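Local atomic coordinates of 3'-5'-exonuclease (Saccharomyces cerevisiae, PDB entry 3E2V), a protein that probably acts as a magnesium-dependent TatD-type nuclease that cuts double-stranded DNA internally and also digests it from the 3' to the 5' end. Residues L43-A48 with L78-L83; A63-A68 with H85-H90; Q317-Y322 with M362-I367; Y35-Y40 with K340-L345. One frame throughout, in Å; residues are numbered along the deposited sequence.

Interaction 1. Residues L43-A48 with L78-L83; sequences LLERAA and LSPLKL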
loop_
_atom_site.group_PDB
_atom_site.type_symbol
_atom_site.label_atom_id
_atom_site.label_comp_id
_atom_site.label_asym_id
_atom_site.label_seq_id
_atom_site.Cartn_x
_atom_site.Cartn_y
_atom_site.Cartn_z
ATOM N N LEU A 43 -11.456 -13.702 8.142
ATOM C CA LEU A 43 -11.210 -12.290 7.984
ATOM C C LEU A 43 -11.794 -11.780 6.665
ATOM O O LEU A 43 -12.417 -10.710 6.618
ATOM C CB LEU A 43 -9.706 -12.020 8.019
ATOM C CG LEU A 43 -9.293 -10.571 7.823
ATOM C CD1 LEU A 43 -8.367 -10.124 8.925
ATOM C CD2 LEU A 43 -8.713 -10.361 6.437
ATOM N N LEU A 44 -11.574 -12.533 5.593
ATOM C CA LEU A 44 -12.081 -12.129 4.286
ATOM C C LEU A 44 -13.600 -12.225 4.234
ATOM O O LEU A 44 -14.238 -11.380 3.605
ATOM C CB LEU A 44 -11.397 -12.929 3.170
ATOM C CG LEU A 44 -9.889 -12.645 3.021
ATOM C CD1 LEU A 44 -9.188 -13.716 2.180
ATOM C CD2 LEU A 44 -9.593 -11.240 2.459
ATOM N N GLU A 45 -14.164 -13.223 4.900
ATOM C CA GLU A 45 -15.621 -13.337 5.039
ATOM C C GLU A 45 -16.218 -12.133 5.775
ATOM O O GLU A 45 -17.264 -11.602 5.367
ATOM C CB GLU A 45 -15.991 -14.670 5.715
ATOM C CG GLU A 45 -15.627 -15.866 4.841
ATOM C CD GLU A 45 -15.778 -17.231 5.511
ATOM O OE1 GLU A 45 -16.028 -17.303 6.732
ATOM O OE2 GLU A 45 -15.647 -18.238 4.779
ATOM N N ARG A 46 -15.560 -11.679 6.844
ATOM C CA ARG A 46 -16.002 -10.480 7.570
ATOM C C ARG A 46 -15.973 -9.258 6.653
ATOM O O ARG A 46 -16.914 -8.450 6.646
ATOM C CB ARG A 46 -15.149 -10.212 8.810
ATOM C CG ARG A 46 -15.373 -11.216 9.921
ATOM C CD ARG A 46 -14.673 -10.801 11.180
ATOM N NE ARG A 46 -13.207 -10.941 11.166
ATOM C CZ ARG A 46 -12.560 -12.079 11.407
ATOM N NH1 ARG A 46 -13.230 -13.225 11.581
ATOM N NH2 ARG A 46 -11.231 -12.083 11.422
ATOM N N ALA A 47 -14.894 -9.114 5.883
ATOM C CA ALA A 47 -14.786 -7.983 4.972
ATOM C C ALA A 47 -15.901 -7.992 3.911
ATOM O O ALA A 47 -16.506 -6.961 3.620
ATOM C CB ALA A 47 -13.390 -7.965 4.319
ATOM N N ALA A 48 -16.169 -9.170 3.343
ATOM C CA ALA A 48 -17.202 -9.307 2.300
ATOM C C ALA A 48 -18.579 -8.953 2.864
ATOM O O ALA A 48 -19.400 -8.291 2.207
ATOM C CB ALA A 48 -17.209 -10.710 1.732
ATOM N N LEU A 78 -11.123 -19.636 -2.137
ATOM C CA LEU A 78 -11.689 -19.544 -0.786
ATOM C C LEU A 78 -12.119 -18.138 -0.378
ATOM O O LEU A 78 -12.928 -17.974 0.533
ATOM C CB LEU A 78 -10.717 -20.104 0.263
ATOM C CG LEU A 78 -10.324 -21.576 0.130
ATOM C CD1 LEU A 78 -9.093 -21.876 0.948
ATOM C CD2 LEU A 78 -11.481 -22.494 0.520
ATOM N N SER A 79 -11.571 -17.130 -1.057
ATOM C CA SER A 79 -11.799 -15.732 -0.696
ATOM C C SER A 79 -13.035 -15.182 -1.388
ATOM O O SER A 79 -13.128 -15.233 -2.611
ATOM C CB SER A 79 -10.595 -14.884 -1.099
ATOM O OG SER A 79 -10.869 -13.502 -0.865
ATOM N N PRO A 80 -13.984 -14.640 -0.602
ATOM C CA PRO A 80 -15.101 -13.935 -1.227
ATOM C C PRO A 80 -14.725 -12.527 -1.720
ATOM O O PRO A 80 -15.551 -11.867 -2.356
ATOM C CB PRO A 80 -16.134 -13.872 -0.098
ATOM C CG PRO A 80 -15.335 -13.858 1.140
ATOM C CD PRO A 80 -14.100 -14.673 0.868
ATOM N N LEU A 81 -13.509 -12.067 -1.408
ATOM C CA LEU A 81 -12.964 -10.838 -2.008
ATOM C C LEU A 81 -12.102 -11.193 -3.198
ATOM O O LEU A 81 -11.405 -12.215 -3.186
ATOM C CB LEU A 81 -12.083 -10.068 -1.017
ATOM C CG LEU A 81 -12.723 -9.050 -0.078
ATOM C CD1 LEU A 81 -13.700 -9.682 0.894
ATOM C CD2 LEU A 81 -11.630 -8.316 0.680
ATOM N N LYS A 82 -12.133 -10.359 -4.229
ATOM C CA LYS A 82 -11.160 -10.489 -5.293
ATOM C C LYS A 82 -9.871 -9.834 -4.801
ATOM O O LYS A 82 -9.857 -8.639 -4.476
ATOM C CB LYS A 82 -11.648 -9.842 -6.589
ATOM C CG LYS A 82 -10.676 -9.969 -7.748
ATOM C CD LYS A 82 -10.455 -11.422 -8.176
ATOM C CE LYS A 82 -9.351 -11.538 -9.212
ATOM N NZ LYS A 82 -8.727 -12.897 -9.206
ATOM N N LEU A 83 -8.805 -10.629 -4.725
ATOM C CA LEU A 83 -7.526 -10.137 -4.240
ATOM C C LEU A 83 -6.537 -9.942 -5.362
ATOM O O LEU A 83 -6.328 -10.823 -6.209
ATOM C CB LEU A 83 -6.942 -11.097 -3.219
ATOM C CG LEU A 83 -7.772 -11.317 -1.953
ATOM C CD1 LEU A 83 -7.127 -12.371 -1.076
ATOM C CD2 LEU A 83 -7.945 -10.037 -1.171
HETATM O O HOH W 1 -14.610 -19.020 2.403
#
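Leu44, Ala47 and Ala48 of helix 40-49 pack on Ser79, Pro80 and Leu81 of the loop leading into strand 82-87, an apolar helix-on-loop contact near the start of that strand in a TIM-barrel fold. Leu81 fits against the helix backbone: its CD1 lies 3.2 Å from Leu44 O and close to Ala48 N, against the helical bond joining those two atoms, while its CD2 turns to Ala47 CB and to Leu44 CD2, 4.0 Å away. With CG anti to its carbonyl carbon (chi1 -66°), Leu44 carries CD1 to Ser79 OG at 3.5 Å, and the branched end then faces Leu83 tip to tip, with the two CD1 atoms 4.1 Å apart. Pro80 CG sits 3.7 Å from Ala48 CB, and its CD faces Leu44 CB. Within the loop, Ser79 OG donates to Leu81 O (2.7 Å) in the carbonyl plane, on a lone pair, which ties the turn to itself. At the outer margin a water donates both to Glu45 OE2 and to Leu78 O. Strand 52-57 borders the cluster: Ala47 and Leu81 both touch Val52, and Leu83 rests on Ala55.

Interaction 2. Residues A63-A68 with H85-H90; sequences AESQSA and HTIGVH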
loop_
_atom_site.group_PDB
_atom_site.type_symbol
_atom_site.label_atom_id
_atom_site.label_comp_id
_atom_site.label_asym_id
_atom_site.label_seq_id
_atom_site.Cartn_x
_atom_site.Cartn_y
_atom_site.Cartn_z
ATOM N N ALA A 63 11.114 -11.274 -1.098
ATOM C CA ALA A 63 10.543 -12.405 -0.359
ATOM C C ALA A 63 9.081 -12.182 0.014
ATOM O O ALA A 63 8.239 -13.085 -0.143
ATOM C CB ALA A 63 11.364 -12.714 0.878
ATOM N N GLU A 64 8.760 -10.979 0.483
ATOM C CA GLU A 64 7.392 -10.677 0.869
ATOM C C GLU A 64 6.456 -10.615 -0.328
ATOM O O GLU A 64 5.285 -10.983 -0.227
ATOM C CB GLU A 64 7.324 -9.368 1.663
ATOM C CG GLU A 64 7.591 -9.563 3.138
ATOM C CD GLU A 64 6.406 -10.191 3.856
ATOM O OE1 GLU A 64 5.325 -9.560 3.906
ATOM O OE2 GLU A 64 6.552 -11.324 4.366
ATOM N N SER A 65 6.975 -10.157 -1.467
ATOM C CA SER A 65 6.180 -10.140 -2.684
ATOM C C SER A 65 5.872 -11.568 -3.105
ATOM O O SER A 65 4.751 -11.869 -3.517
ATOM C CB SER A 65 6.902 -9.391 -3.806
ATOM O OG SER A 65 7.018 -8.013 -3.493
ATOM N N GLN A 66 6.871 -12.443 -2.982
ATOM C CA GLN A 66 6.657 -13.861 -3.253
ATOM C C GLN A 66 5.634 -14.479 -2.294
ATOM O O GLN A 66 4.754 -15.232 -2.730
ATOM C CB GLN A 66 7.985 -14.615 -3.195
ATOM C CG GLN A 66 7.894 -16.063 -3.654
ATOM C CD GLN A 66 7.525 -16.201 -5.120
ATOM O OE1 GLN A 66 8.036 -15.462 -5.978
ATOM N NE2 GLN A 66 6.628 -17.149 -5.425
ATOM N N SER A 67 5.725 -14.145 -1.005
ATOM C CA SER A 67 4.698 -14.565 -0.038
ATOM C C SER A 67 3.297 -14.093 -0.433
ATOM O O SER A 67 2.325 -14.845 -0.308
ATOM C CB SER A 67 5.035 -14.084 1.374
ATOM O OG SER A 67 6.207 -14.734 1.827
ATOM N N ALA A 68 3.187 -12.844 -0.904
ATOM C CA ALA A 68 1.887 -12.312 -1.334
ATOM C C ALA A 68 1.350 -13.048 -2.561
ATOM O O ALA A 68 0.163 -13.408 -2.608
ATOM C CB ALA A 68 1.983 -10.807 -1.613
ATOM N N HIS A 85 -2.397 -8.077 -5.887
ATOM C CA HIS A 85 -1.227 -7.765 -5.066
ATOM C C HIS A 85 -0.200 -6.920 -5.800
ATOM O O HIS A 85 -0.250 -6.746 -7.038
ATOM C CB HIS A 85 -0.567 -9.050 -4.571
ATOM C CG HIS A 85 0.091 -9.814 -5.672
ATOM N ND1 HIS A 85 1.390 -9.571 -6.058
ATOM C CD2 HIS A 85 -0.395 -10.743 -6.530
ATOM C CE1 HIS A 85 1.701 -10.365 -7.069
ATOM N NE2 HIS A 85 0.637 -11.091 -7.369
ATOM N N THR A 86 0.750 -6.412 -5.020
ATOM C CA THR A 86 1.856 -5.655 -5.585
ATOM C C THR A 86 3.113 -6.521 -5.596
ATOM O O THR A 86 3.149 -7.616 -4.997
ATOM C CB THR A 86 2.139 -4.361 -4.746
ATOM O OG1 THR A 86 2.810 -4.716 -3.525
ATOM C CG2 THR A 86 0.846 -3.634 -4.392
ATOM N N ILE A 87 4.138 -6.023 -6.300
ATOM C CA ILE A 87 5.516 -6.541 -6.255
ATOM C C ILE A 87 6.465 -5.359 -6.213
ATOM O O ILE A 87 6.377 -4.454 -7.038
ATOM C CB ILE A 87 5.859 -7.387 -7.489
ATOM C CG1 ILE A 87 4.922 -8.599 -7.594
ATOM C CG2 ILE A 87 7.346 -7.815 -7.443
ATOM C CD1 ILE A 87 5.119 -9.420 -8.878
ATOM N N GLY A 88 7.373 -5.380 -5.254
ATOM C CA GLY A 88 8.327 -4.278 -5.093
ATOM C C GLY A 88 9.098 -4.397 -3.805
ATOM O O GLY A 88 8.804 -5.257 -2.986
ATOM N N VAL A 89 10.106 -3.541 -3.646
ATOM C CA VAL A 89 10.918 -3.521 -2.417
ATOM C C VAL A 89 10.823 -2.155 -1.749
ATOM O O VAL A 89 11.182 -1.142 -2.343
ATOM C CB VAL A 89 12.400 -3.883 -2.681
ATOM C CG1 VAL A 89 13.183 -3.973 -1.380
ATOM C CG2 VAL A 89 12.480 -5.204 -3.417
ATOM N N HIS A 90 10.303 -2.156 -0.530
ATOM C CA HIS A 90 10.005 -0.970 0.274
ATOM C C HIS A 90 11.320 -0.416 0.822
ATOM O O HIS A 90 12.289 -1.159 0.968
ATOM C CB HIS A 90 9.088 -1.507 1.383
ATOM C CG HIS A 90 8.596 -0.523 2.389
ATOM N ND1 HIS A 90 9.405 0.057 3.338
ATOM C CD2 HIS A 90 7.334 -0.145 2.695
ATOM C CE1 HIS A 90 8.674 0.804 4.147
ATOM N NE2 HIS A 90 7.410 0.682 3.790
#
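Ser65 of helix 62-75 meets Ile87, the last residue of strand 82-87, and Gly88 just beyond it, inside the beta-alpha-beta unit made of strand 52-57, this helix and strand 82-87, one of the repeating units of the TIM barrel. Over the contact the two elements run roughly antiparallel, the axes of these short segments 8.0 Å apart at closest. The one hydrogen bond across it goes from Gly88 N to Ser65 OG, 3.2 Å long and nearly straight at 166°. Ser65 OG stands beside its own backbone N, anti to the carbonyl carbon (chi1 -67°), and also hydrogen-bonds Ser61 O, so the hydroxyl links the chain just before the helix to the chain just after the strand. An alanine in place of Ser65 would probably leave the Gly88 N-H and the Ser61 carbonyl without this shared partner. Ile87 CG2 lies 4.0 Å from Ser65 CB. One turn on, Ala68 CB meets His85 CB at 4.3 Å. Thr86 OG1 hydrogen-bonds Gly160 O and Gly59 N, and its side chain comes about 5 Å from that of Glu161, which binds magnesium in a structure of this protein though not in this model. The bound magnesium is about 10 Å from the Thr86 side chain. Ile87 CG1 lies in plane at the His85 ring edge, and His85 ND1 donates to Thr86 O (2.8 Å) from 56° above the carbonyl plane.

Interaction 3. Residues Q317-Y322 with M362-I367; sequences QYLAKY and MEQVAI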
loop_
_atom_site.group_PDB
_atom_site.type_symbol
_atom_site.label_atom_id
_atom_site.label_comp_id
_atom_site.label_asym_id
_atom_site.label_seq_id
_atom_site.Cartn_x
_atom_site.Cartn_y
_atom_site.Cartn_z
ATOM N N GLN A 317 -15.048 10.841 16.659
ATOM C CA GLN A 317 -16.314 11.547 16.841
ATOM C C GLN A 317 -17.355 11.235 15.760
ATOM O O GLN A 317 -18.555 11.207 16.032
ATOM C CB GLN A 317 -16.076 13.044 16.963
ATOM C CG GLN A 317 -15.485 13.686 15.740
ATOM C CD GLN A 317 -15.088 15.103 16.018
ATOM O OE1 GLN A 317 -15.948 15.965 16.225
ATOM N NE2 GLN A 317 -13.781 15.363 16.040
ATOM N N TYR A 318 -16.887 10.980 14.539
ATOM C CA TYR A 318 -17.783 10.648 13.435
ATOM C C TYR A 318 -18.332 9.228 13.534
ATOM O O TYR A 318 -19.482 8.973 13.165
ATOM C CB TYR A 318 -17.083 10.921 12.113
ATOM C CG TYR A 318 -16.569 12.332 12.061
ATOM C CD1 TYR A 318 -17.462 13.408 12.100
ATOM C CD2 TYR A 318 -15.208 12.607 12.022
ATOM C CE1 TYR A 318 -17.014 14.719 12.069
ATOM C CE2 TYR A 318 -14.745 13.923 11.996
ATOM C CZ TYR A 318 -15.659 14.975 12.009
ATOM O OH TYR A 318 -15.212 16.279 11.980
ATOM N N LEU A 319 -17.537 8.299 14.056
ATOM C CA LEU A 319 -18.053 6.961 14.342
ATOM C C LEU A 319 -19.032 6.977 15.514
ATOM O O LEU A 319 -20.017 6.234 15.502
ATOM C CB LEU A 319 -16.929 5.967 14.621
ATOM C CG LEU A 319 -15.870 5.772 13.538
ATOM C CD1 LEU A 319 -14.971 4.635 13.973
ATOM C CD2 LEU A 319 -16.475 5.512 12.153
ATOM N N ALA A 320 -18.744 7.788 16.531
ATOM C CA ALA A 320 -19.679 7.972 17.642
ATOM C C ALA A 320 -21.035 8.470 17.121
ATOM O O ALA A 320 -22.081 7.918 17.488
ATOM C CB ALA A 320 -19.096 8.924 18.685
ATOM N N LYS A 321 -21.004 9.482 16.251
ATOM C CA LYS A 321 -22.216 10.027 15.627
ATOM C C LYS A 321 -22.999 8.936 14.907
ATOM O O LYS A 321 -24.213 8.810 15.088
ATOM C CB LYS A 321 -21.872 11.178 14.664
ATOM C CG LYS A 321 -23.046 11.676 13.823
ATOM C CD LYS A 321 -22.610 12.710 12.797
ATOM C CE LYS A 321 -23.805 13.177 11.972
ATOM N NZ LYS A 321 -23.420 14.209 10.973
ATOM N N TYR A 322 -22.306 8.140 14.093
ATOM C CA TYR A 322 -22.953 7.058 13.364
ATOM C C TYR A 322 -23.543 5.974 14.269
ATOM O O TYR A 322 -24.624 5.443 13.986
ATOM C CB TYR A 322 -22.008 6.472 12.297
ATOM C CG TYR A 322 -22.233 7.105 10.937
ATOM C CD1 TYR A 322 -21.915 8.447 10.708
ATOM C CD2 TYR A 322 -22.794 6.370 9.893
ATOM C CE1 TYR A 322 -22.139 9.030 9.467
ATOM C CE2 TYR A 322 -23.026 6.947 8.663
ATOM C CZ TYR A 322 -22.699 8.272 8.453
ATOM O OH TYR A 322 -22.917 8.844 7.212
ATOM N N MET A 362 -13.100 -0.837 6.419
ATOM C CA MET A 362 -13.176 0.160 5.339
ATOM C C MET A 362 -14.313 1.154 5.560
ATOM O O MET A 362 -14.151 2.361 5.367
ATOM C CB MET A 362 -13.346 -0.548 3.993
ATOM C CG MET A 362 -12.010 -1.044 3.429
ATOM S SD MET A 362 -10.797 0.277 2.895
ATOM C CE MET A 362 -11.612 0.745 1.315
ATOM N N GLU A 363 -15.470 0.625 5.952
ATOM C CA GLU A 363 -16.645 1.457 6.165
ATOM C C GLU A 363 -16.416 2.565 7.187
ATOM O O GLU A 363 -17.006 3.646 7.073
ATOM C CB GLU A 363 -17.847 0.596 6.549
ATOM C CG GLU A 363 -17.694 -0.188 7.839
ATOM C CD GLU A 363 -18.875 -1.088 8.119
ATOM O OE1 GLU A 363 -19.894 -0.996 7.404
ATOM O OE2 GLU A 363 -18.763 -1.906 9.061
ATOM N N GLN A 364 -15.543 2.328 8.171
ATOM C CA GLN A 364 -15.228 3.361 9.159
ATOM C C GLN A 364 -14.432 4.487 8.523
ATOM O O GLN A 364 -14.650 5.646 8.810
ATOM C CB GLN A 364 -14.441 2.770 10.336
ATOM C CG GLN A 364 -15.177 1.712 11.127
ATOM C CD GLN A 364 -14.319 1.112 12.219
ATOM O OE1 GLN A 364 -13.234 1.578 12.495
ATOM N NE2 GLN A 364 -14.819 0.053 12.842
ATOM N N VAL A 365 -13.479 4.136 7.663
ATOM C CA VAL A 365 -12.687 5.175 6.996
ATOM C C VAL A 365 -13.615 6.023 6.117
ATOM O O VAL A 365 -13.525 7.255 6.128
ATOM C CB VAL A 365 -11.536 4.562 6.172
ATOM C CG1 VAL A 365 -10.606 5.653 5.613
ATOM C CG2 VAL A 365 -10.747 3.577 7.036
ATOM N N ALA A 366 -14.535 5.363 5.403
ATOM C CA ALA A 366 -15.451 6.068 4.501
ATOM C C ALA A 366 -16.360 7.032 5.291
ATOM O O ALA A 366 -16.569 8.175 4.884
ATOM C CB ALA A 366 -16.284 5.073 3.710
ATOM N N ILE A 367 -16.853 6.579 6.441
ATOM C CA ILE A 367 -17.721 7.432 7.278
ATOM C C ILE A 367 -16.957 8.678 7.690
ATOM O O ILE A 367 -17.444 9.806 7.561
ATOM C CB ILE A 367 -18.176 6.687 8.545
ATOM C CG1 ILE A 367 -19.294 5.721 8.180
ATOM C CG2 ILE A 367 -18.644 7.675 9.639
ATOM C CD1 ILE A 367 -19.527 4.652 9.274
#
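Over one face of the Tyr322 ring sits Ile367 CG2, a CH-pi contact 3.8 Å from the ring centroid and 23° off the normal, shifted toward the rim on the CD1 side. Ile367 CD1 meets the other flank of the same ring, 3.7 Å from Tyr322 CD2. The Tyr318 ring is covered on one face by Gln317 CG of its own helix; Tyr318 meets Ile367 CG2 through its backbone O at 3.8 Å and more loosely through CB. This is a helix-helix crossing on the outside of the TIM barrel: helix 316-325, which follows the last barrel strand, against helix 362-373, with the axes of these short segments 9.7 Å apart at 103°. Ile367 is thus set among Tyr318, Leu319 and Tyr322, with CG2 4.0 Å from Leu319 CD2. The first torsion of Tyr322, -95°, sets CG off a staggered position. An alanine in place of Tyr322 would probably open a gap over Ile367 and leave its CG2 and CD1 without the ring they rest on. Leu377 of helix 377-392 touches both Tyr322 and Ile367, and Phe328 also lies on Ile367, while Ala366 touches Tyr14 of strand 14-16. Farther along, Leu319 and Gln364 cross at about a right angle: Leu319 CD2 is 3.8 Å from Gln364 O, and its CD1 is 3.8 Å from the amide oxygen OE1.

Interaction 4. Residues Y35-Y40 with K340-L345; sequences YHPADY and KLADKL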
loop_
_atom_site.group_PDB
_atom_site.type_symbol
_atom_site.label_atom_id
_atom_site.label_comp_id
_atom_site.label_asym_id
_atom_site.label_seq_id
_atom_site.Cartn_x
_atom_site.Cartn_y
_atom_site.Cartn_z
ATOM N N TYR A 35 -0.749 -17.466 18.955
ATOM C CA TYR A 35 -1.882 -17.509 19.878
ATOM C C TYR A 35 -3.108 -18.254 19.362
ATOM O O TYR A 35 -3.908 -18.751 20.150
ATOM C CB TYR A 35 -2.314 -16.085 20.247
ATOM C CG TYR A 35 -1.439 -15.419 21.273
ATOM C CD1 TYR A 35 -1.781 -15.466 22.626
ATOM C CD2 TYR A 35 -0.268 -14.755 20.905
ATOM C CE1 TYR A 35 -0.987 -14.859 23.586
ATOM C CE2 TYR A 35 0.551 -14.144 21.866
ATOM C CZ TYR A 35 0.170 -14.202 23.202
ATOM O OH TYR A 35 0.949 -13.603 24.169
ATOM N N HIS A 36 -3.296 -18.269 18.044
ATOM C CA HIS A 36 -4.460 -18.902 17.450
ATOM C C HIS A 36 -4.132 -19.357 16.028
ATOM O O HIS A 36 -3.156 -18.883 15.436
ATOM C CB HIS A 36 -5.702 -17.974 17.491
ATOM C CG HIS A 36 -5.563 -16.679 16.732
ATOM N ND1 HIS A 36 -5.737 -16.594 15.368
ATOM C CD2 HIS A 36 -5.294 -15.420 17.157
ATOM C CE1 HIS A 36 -5.598 -15.331 14.985
ATOM N NE2 HIS A 36 -5.320 -14.599 16.050
ATOM N N PRO A 37 -4.892 -20.323 15.494
ATOM C CA PRO A 37 -4.690 -20.671 14.091
ATOM C C PRO A 37 -4.966 -19.481 13.183
ATOM O O PRO A 37 -5.836 -18.666 13.494
ATOM C CB PRO A 37 -5.725 -21.780 13.845
ATOM C CG PRO A 37 -5.915 -22.386 15.225
ATOM C CD PRO A 37 -5.900 -21.189 16.131
ATOM N N ALA A 38 -4.228 -19.383 12.084
ATOM C CA ALA A 38 -4.448 -18.321 11.107
ATOM C C ALA A 38 -5.932 -18.279 10.735
ATOM O O ALA A 38 -6.552 -19.327 10.509
ATOM C CB ALA A 38 -3.608 -18.596 9.867
ATOM N N ASP A 39 -6.500 -17.069 10.656
ATOM C CA ASP A 39 -7.945 -16.925 10.431
ATOM C C ASP A 39 -8.222 -15.996 9.259
ATOM O O ASP A 39 -9.260 -15.339 9.240
ATOM C CB ASP A 39 -8.625 -16.402 11.704
ATOM C CG ASP A 39 -8.193 -14.983 12.070
ATOM O OD1 ASP A 39 -7.004 -14.611 11.890
ATOM O OD2 ASP A 39 -9.055 -14.216 12.569
ATOM N N TYR A 40 -7.318 -15.938 8.283
ATOM C CA TYR A 40 -7.492 -14.957 7.206
ATOM C C TYR A 40 -8.674 -15.247 6.286
ATOM O O TYR A 40 -9.234 -14.331 5.709
ATOM C CB TYR A 40 -6.189 -14.691 6.440
ATOM C CG TYR A 40 -5.486 -15.933 5.941
ATOM C CD1 TYR A 40 -5.894 -16.565 4.764
ATOM C CD2 TYR A 40 -4.411 -16.467 6.634
ATOM C CE1 TYR A 40 -5.248 -17.707 4.299
ATOM C CE2 TYR A 40 -3.749 -17.600 6.170
ATOM C CZ TYR A 40 -4.175 -18.217 5.012
ATOM O OH TYR A 40 -3.520 -19.344 4.566
ATOM N N LYS A 340 -8.070 -15.392 23.364
ATOM C CA LYS A 340 -9.450 -15.870 23.453
ATOM C C LYS A 340 -10.061 -16.221 22.098
ATOM O O LYS A 340 -11.174 -16.740 22.038
ATOM C CB LYS A 340 -10.333 -14.825 24.163
ATOM C CG LYS A 340 -9.886 -14.471 25.579
ATOM C CD LYS A 340 -9.994 -15.661 26.511
ATOM C CE LYS A 340 -9.622 -15.265 27.922
ATOM N NZ LYS A 340 -9.881 -16.396 28.850
ATOM N N LEU A 341 -9.336 -15.956 21.007
ATOM C CA LEU A 341 -9.890 -16.174 19.675
ATOM C C LEU A 341 -9.997 -17.665 19.307
ATOM O O LEU A 341 -10.975 -18.094 18.703
ATOM C CB LEU A 341 -9.083 -15.427 18.611
ATOM C CG LEU A 341 -9.715 -15.554 17.230
ATOM C CD1 LEU A 341 -11.032 -14.772 17.172
ATOM C CD2 LEU A 341 -8.806 -15.118 16.135
ATOM N N ALA A 342 -8.975 -18.449 19.651
ATOM C CA ALA A 342 -8.892 -19.805 19.125
ATOM C C ALA A 342 -10.143 -20.648 19.425
ATOM O O ALA A 342 -10.642 -21.342 18.550
ATOM C CB ALA A 342 -7.640 -20.488 19.617
ATOM N N ASP A 343 -10.655 -20.551 20.650
ATOM C CA ASP A 343 -11.838 -21.314 21.045
ATOM C C ASP A 343 -13.081 -20.913 20.250
ATOM O O ASP A 343 -14.040 -21.686 20.160
ATOM C CB ASP A 343 -12.073 -21.177 22.558
ATOM C CG ASP A 343 -13.139 -22.133 23.089
ATOM O OD1 ASP A 343 -13.389 -23.210 22.496
ATOM O OD2 ASP A 343 -13.738 -21.795 24.129
ATOM N N LYS A 344 -13.054 -19.722 19.654
ATOM C CA LYS A 344 -14.185 -19.238 18.862
ATOM C C LYS A 344 -14.168 -19.749 17.411
ATOM O O LYS A 344 -15.146 -19.587 16.681
ATOM C CB LYS A 344 -14.231 -17.697 18.856
ATOM C CG LYS A 344 -14.215 -17.017 20.226
ATOM C CD LYS A 344 -15.489 -17.302 20.994
ATOM C CE LYS A 344 -15.612 -16.429 22.228
ATOM N NZ LYS A 344 -16.975 -16.547 22.827
ATOM N N LEU A 345 -13.059 -20.346 16.981
ATOM C CA LEU A 345 -12.862 -20.640 15.553
ATOM C C LEU A 345 -13.607 -21.833 14.937
ATOM O O LEU A 345 -13.631 -21.984 13.708
ATOM C CB LEU A 345 -11.374 -20.718 15.223
ATOM C CG LEU A 345 -10.618 -19.399 15.293
ATOM C CD1 LEU A 345 -9.158 -19.668 14.983
ATOM C CD2 LEU A 345 -11.200 -18.337 14.329
HETATM O O HOH W 2 -6.572 -17.605 20.996
#
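With CG anti to the backbone N (chi1 -175°), Leu341 leads the contact by laying CD2 over the middle of the His36 ring, 3.3 Å above its plane and only 7° off the normal from the centroid, a CH-pi contact. The ring beneath is pinned at both nitrogens: ND1 donates to Pro37 O, 2.8 Å away, and NE2 hydrogen-bonds Tyr30 OH. The same Leu341 CD2 also comes 3.7 Å from Asp39 OD2, an oxygen that forms salt bridges with Arg356 and Arg46. Next, Ala342 N gives its hydrogen to a water at 2.9 Å, which in turn donates to Tyr35 O, bridging the two backbones. Ala342 CB packs on His36 CB (3.8 Å) and on the Pro37 ring. Here the loop before helix 40-49, an early helix of the TIM barrel, meets a late excursion of the chain between strands 334-336 and 351-353. Asp39 stands at the N-cap position of helix 40-49, although its side chain makes no capping bond. Leu345 then slides past Pro37 in the opposite direction, its CD1 3.8 Å from Pro37 CD, and its CD2 closes against Asp39 CB at 4.2 Å.

How the interactions relate
Interactions 1 and 2 both use strand 82-87, one where it begins and the other where it finishes, with centres 20 Å apart. Interaction 2 is the one nearest the metal centre formed with His253 and Asp303: Thr86 lies about 9 Å from His253, side chain to side chain. Interaction 3 is on the opposite side of the chain's centre from it, 31 Å between centres, yet its Gln364 side chain is about 12 Å from that of Asp303. Interactions 1 and 4 touch directly, through the salt bridge of Arg46 NH2 with Asp39 OD2 (3.3 Å), which joins helix 40-49 to its preceding loop. Interactions 1 and 3 come within about 7 Å at their nearest atoms without touching.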